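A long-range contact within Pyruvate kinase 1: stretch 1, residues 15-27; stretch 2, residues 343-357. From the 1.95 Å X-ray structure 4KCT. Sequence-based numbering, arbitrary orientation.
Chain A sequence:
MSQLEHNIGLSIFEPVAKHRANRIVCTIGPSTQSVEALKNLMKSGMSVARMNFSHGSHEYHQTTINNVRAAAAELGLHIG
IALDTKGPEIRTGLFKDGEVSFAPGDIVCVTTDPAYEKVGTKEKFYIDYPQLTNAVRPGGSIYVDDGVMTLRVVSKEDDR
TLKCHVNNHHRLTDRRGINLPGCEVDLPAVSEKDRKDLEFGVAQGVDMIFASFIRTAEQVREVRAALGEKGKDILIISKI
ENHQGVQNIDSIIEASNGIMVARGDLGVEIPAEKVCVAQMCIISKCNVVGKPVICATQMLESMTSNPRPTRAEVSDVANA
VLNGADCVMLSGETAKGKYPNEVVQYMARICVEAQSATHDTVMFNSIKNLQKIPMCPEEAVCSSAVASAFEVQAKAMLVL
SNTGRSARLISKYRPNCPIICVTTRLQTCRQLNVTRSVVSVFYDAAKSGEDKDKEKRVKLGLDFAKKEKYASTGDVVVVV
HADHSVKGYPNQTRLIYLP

Stretch 1 (15-27) PVAKHRANRIVCT
Stretch 2, residues 343-357: VVQYMARICVEAQSA

Most unusually, one amide, that of Gln 355, serves the irregular backbone of stretch 1 with both its ends: its NE2 donates to His 19 O (2.9 Å), while its OE1 accepts from Ala 21 N (2.7 Å). A glutamine suits this place because its amide carries a donor and an acceptor side by side; extended (chi1 t, chi2 t, chi3 -18°), it reaches from the helix to the two successive peptide groups that flank Arg 20. Water 1 donates to Gln 355 OE1 (2.6 Å) and to Asn 22 OD1 (2.7 Å) and accepts from Asn 22 N (2.9 Å).

Residues 343-356 form a regular alpha-helix, phi/psi near -62/-44. Residues 15-22 are an irregular, mostly extended segment, interrupted at Lys 18 (-82/-28) and Ala 21 (-88/-39), and 23-27 are a strand. Strand and helix run nearly antiparallel, at 155°, their axes 9.4 Å apart at closest approach. CA atoms pair Ala 17 with Ser 356 (5.6 Å) and Arg 20 with Val 352 (5.5 Å).

Ser 356 (m) accepts at OG from Ala 17 N (2.8 Å) and donates from OG to Val 352 O (2.8 Å); its short hydroxyl thus joins the loop to the preceding helical turn. Val 16 (m) packs CG2 on Val 352 CG1 (3.6 Å).

Arg 20 (t, t, p) lays its aliphatic part along the helix, CB 3.5 Å from Val 352 CG2, and its NE lies 3.5 Å from Ala 348 CB, the methyl meeting the guanidinium obliquely.

From Arg 23 to Val 25 the CA-to-CB bonds alternate: that of Ile 24 (m, t) points toward the helix, those of Arg 23 and Val 25 away. Ile 24 places CG2 3.9 Å from Met 347 SD and CD1 4.0 Å from Ala 348 CB. Cys 26 (m), its CB sideways, sets SG 3.5 Å from Val 344 CG2.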

# COMPACT_ATOMS: atom_id res chain seq x y z
N PRO A 15 -6.36 19.38 21.90
CA PRO A 15 -6.90 18.67 23.07
C PRO A 15 -6.70 17.16 22.92
O PRO A 15 -6.71 16.65 21.80
CB PRO A 15 -8.40 19.02 23.03
CG PRO A 15 -8.44 20.35 22.31
CD PRO A 15 -7.38 20.23 21.25
N VAL A 16 -6.41 16.49 24.03
CA VAL A 16 -6.20 15.04 24.00
C VAL A 16 -7.52 14.31 24.16
O VAL A 16 -8.54 14.93 24.48
CB VAL A 16 -5.18 14.60 25.09
CG1 VAL A 16 -3.83 15.23 24.81
CG2 VAL A 16 -5.67 14.96 26.48
N ALA A 17 -7.52 13.02 23.83
CA ALA A 17 -8.70 12.17 24.03
C ALA A 17 -9.29 12.39 25.43
O ALA A 17 -8.56 12.45 26.42
CB ALA A 17 -8.33 10.69 23.84
N LYS A 18 -10.63 12.36 25.52
CA LYS A 18 -11.30 12.50 26.82
C LYS A 18 -11.36 11.17 27.58
O LYS A 18 -11.45 11.17 28.80
CB LYS A 18 -12.72 13.03 26.62
CG LYS A 18 -12.78 14.46 26.14
CD LYS A 18 -14.22 14.93 25.97
CE LYS A 18 -14.86 14.32 24.73
NZ LYS A 18 -16.20 14.92 24.47
N HIS A 19 -11.36 10.05 26.87
CA HIS A 19 -11.56 8.75 27.53
C HIS A 19 -10.37 7.85 27.33
O HIS A 19 -10.07 7.45 26.21
CB HIS A 19 -12.84 8.09 27.02
CG HIS A 19 -14.03 9.02 27.03
ND1 HIS A 19 -14.49 9.60 28.17
CD2 HIS A 19 -14.78 9.56 25.97
CE1 HIS A 19 -15.50 10.46 27.85
NE2 HIS A 19 -15.66 10.45 26.51
N ARG A 20 -9.68 7.56 28.41
CA ARG A 20 -8.42 6.82 28.31
C ARG A 20 -8.75 5.38 27.93
O ARG A 20 -9.56 4.74 28.59
CB ARG A 20 -7.71 6.84 29.68
CG ARG A 20 -6.51 5.90 29.79
CD ARG A 20 -5.64 6.29 30.99
NE ARG A 20 -6.42 6.40 32.23
CZ ARG A 20 -6.82 5.34 32.94
NH1 ARG A 20 -6.46 4.11 32.56
NH2 ARG A 20 -7.41 5.50 34.11
N ALA A 21 -8.08 4.86 26.91
CA ALA A 21 -8.33 3.50 26.44
C ALA A 21 -7.49 2.46 27.18
O ALA A 21 -7.94 1.33 27.40
CB ALA A 21 -8.07 3.42 24.94
N ASN A 22 -6.23 2.80 27.46
CA ASN A 22 -5.33 1.81 28.08
C ASN A 22 -5.56 1.65 29.58
O ASN A 22 -6.21 2.50 30.22
CB ASN A 22 -3.84 2.15 27.80
CG ASN A 22 -3.52 2.16 26.33
OD1 ASN A 22 -3.61 3.21 25.67
ND2 ASN A 22 -3.31 0.96 25.76
N ARG A 23 -5.09 0.54 30.13
CA ARG A 23 -5.45 0.15 31.50
C ARG A 23 -4.19 0.02 32.35
O ARG A 23 -3.14 -0.36 31.85
CB ARG A 23 -6.25 -1.17 31.49
CG ARG A 23 -7.59 -1.06 30.73
CD ARG A 23 -8.55 -0.14 31.46
NE ARG A 23 -9.78 0.10 30.69
CZ ARG A 23 -10.10 1.27 30.12
NH1 ARG A 23 -9.23 2.29 30.12
NH2 ARG A 23 -11.24 1.38 29.45
N ILE A 24 -4.34 0.31 33.65
CA ILE A 24 -3.20 0.38 34.57
C ILE A 24 -3.33 -0.69 35.69
O ILE A 24 -4.37 -0.78 36.36
CB ILE A 24 -3.09 1.79 35.20
CG1 ILE A 24 -2.86 2.82 34.08
CG2 ILE A 24 -1.97 1.85 36.25
CD1 ILE A 24 -3.04 4.27 34.54
N VAL A 25 -2.30 -1.52 35.81
CA VAL A 25 -2.22 -2.54 36.84
C VAL A 25 -1.26 -2.01 37.93
O VAL A 25 -0.15 -1.59 37.62
CB VAL A 25 -1.61 -3.83 36.24
CG1 VAL A 25 -1.44 -4.90 37.29
CG2 VAL A 25 -2.47 -4.34 35.09
N CYS A 26 -1.72 -1.94 39.17
CA CYS A 26 -0.90 -1.46 40.30
C CYS A 26 -0.66 -2.58 41.29
O CYS A 26 -1.60 -3.24 41.73
CB CYS A 26 -1.61 -0.33 41.04
SG CYS A 26 -1.95 1.08 39.96
N THR A 27 0.60 -2.75 41.66
CA THR A 27 0.97 -3.64 42.76
C THR A 27 0.70 -3.02 44.12
O THR A 27 1.07 -1.87 44.38
CB THR A 27 2.45 -4.03 42.68
OG1 THR A 27 2.72 -4.47 41.35
CG2 THR A 27 2.78 -5.17 43.69
N VAL A 343 2.17 8.83 40.72
CA VAL A 343 2.73 7.95 39.69
C VAL A 343 1.62 7.37 38.79
O VAL A 343 1.72 7.41 37.56
CB VAL A 343 3.70 6.86 40.24
CG1 VAL A 343 2.96 5.83 41.07
CG2 VAL A 343 4.42 6.15 39.09
N VAL A 344 0.50 6.98 39.41
CA VAL A 344 -0.64 6.48 38.63
C VAL A 344 -1.25 7.58 37.77
O VAL A 344 -1.57 7.37 36.60
CB VAL A 344 -1.70 5.83 39.52
CG1 VAL A 344 -2.98 5.56 38.72
CG2 VAL A 344 -1.14 4.53 40.16
N GLN A 345 -1.36 8.78 38.33
CA GLN A 345 -1.87 9.92 37.58
C GLN A 345 -0.98 10.28 36.38
O GLN A 345 -1.49 10.53 35.29
CB GLN A 345 -2.07 11.14 38.50
CG GLN A 345 -3.24 10.96 39.48
CD GLN A 345 -3.16 11.92 40.67
OE1 GLN A 345 -2.45 12.91 40.61
NE2 GLN A 345 -3.83 11.58 41.77
N TYR A 346 0.35 10.28 36.56
CA TYR A 346 1.27 10.48 35.42
C TYR A 346 1.08 9.39 34.39
O TYR A 346 1.05 9.66 33.19
CB TYR A 346 2.74 10.48 35.86
CG TYR A 346 3.33 11.84 36.03
CD1 TYR A 346 3.63 12.63 34.93
CD2 TYR A 346 3.55 12.37 37.30
CE1 TYR A 346 4.16 13.90 35.08
CE2 TYR A 346 4.06 13.65 37.46
CZ TYR A 346 4.40 14.38 36.35
OH TYR A 346 4.90 15.65 36.51
N MET A 347 1.03 8.14 34.86
CA MET A 347 0.91 7.00 33.94
C MET A 347 -0.35 7.13 33.08
O MET A 347 -0.30 6.99 31.86
CB MET A 347 0.86 5.67 34.70
CG MET A 347 0.94 4.49 33.73
SD MET A 347 1.36 2.94 34.60
CE MET A 347 3.06 2.69 34.04
N ALA A 348 -1.46 7.52 33.71
CA ALA A 348 -2.71 7.81 32.98
C ALA A 348 -2.58 8.95 31.95
O ALA A 348 -3.07 8.82 30.83
CB ALA A 348 -3.85 8.10 33.96
N ARG A 349 -1.92 10.05 32.32
CA ARG A 349 -1.78 11.19 31.40
C ARG A 349 -0.89 10.82 30.21
O ARG A 349 -1.15 11.24 29.07
CB ARG A 349 -1.19 12.43 32.13
CG ARG A 349 -2.19 13.09 33.07
CD ARG A 349 -1.78 14.52 33.47
NE ARG A 349 -0.47 14.58 34.11
CZ ARG A 349 -0.25 14.40 35.42
NH1 ARG A 349 0.98 14.53 35.90
NH2 ARG A 349 -1.22 14.07 36.25
N ILE A 350 0.16 10.04 30.47
CA ILE A 350 1.03 9.58 29.38
C ILE A 350 0.26 8.64 28.43
O ILE A 350 0.40 8.75 27.20
CB ILE A 350 2.32 8.87 29.91
CG1 ILE A 350 3.16 9.81 30.80
CG2 ILE A 350 3.17 8.33 28.77
CD1 ILE A 350 4.09 9.00 31.74
N CYS A 351 -0.46 7.66 29.00
CA CYS A 351 -1.30 6.77 28.18
C CYS A 351 -2.20 7.57 27.26
O CYS A 351 -2.30 7.29 26.07
CB CYS A 351 -2.18 5.90 29.07
SG CYS A 351 -1.23 4.57 29.82
N VAL A 352 -2.88 8.56 27.83
CA VAL A 352 -3.78 9.41 27.02
C VAL A 352 -3.09 10.17 25.89
O VAL A 352 -3.63 10.25 24.76
CB VAL A 352 -4.63 10.35 27.91
CG1 VAL A 352 -5.27 11.45 27.06
CG2 VAL A 352 -5.69 9.54 28.65
N GLU A 353 -1.90 10.74 26.16
CA GLU A 353 -1.14 11.41 25.11
C GLU A 353 -0.77 10.42 23.99
O GLU A 353 -0.89 10.75 22.81
CB GLU A 353 0.15 12.06 25.65
CG GLU A 353 -0.08 13.29 26.49
CD GLU A 353 -0.51 14.50 25.68
OE1 GLU A 353 -0.97 15.47 26.30
OE2 GLU A 353 -0.27 14.52 24.46
N ALA A 354 -0.25 9.26 24.37
CA ALA A 354 0.14 8.23 23.39
C ALA A 354 -1.06 7.76 22.55
O ALA A 354 -0.99 7.73 21.34
CB ALA A 354 0.76 7.02 24.10
N GLN A 355 -2.16 7.47 23.22
CA GLN A 355 -3.45 7.18 22.56
C GLN A 355 -3.86 8.27 21.56
O GLN A 355 -4.17 7.97 20.40
CB GLN A 355 -4.53 7.02 23.65
CG GLN A 355 -5.97 6.94 23.14
CD GLN A 355 -6.97 6.90 24.28
OE1 GLN A 355 -6.60 6.61 25.43
NE2 GLN A 355 -8.23 7.18 23.98
N SER A 356 -3.73 9.54 21.97
CA SER A 356 -4.15 10.66 21.11
C SER A 356 -3.21 10.82 19.90
O SER A 356 -3.58 11.42 18.90
CB SER A 356 -4.19 11.98 21.91
OG SER A 356 -5.05 11.87 23.05
N ALA A 357 -1.98 10.37 20.05
CA ALA A 357 -1.00 10.41 18.97
C ALA A 357 -1.05 9.20 18.02
O ALA A 357 -0.30 9.13 17.05
CB ALA A 357 0.41 10.57 19.54
O HOH W 1 -4.87 5.30 26.86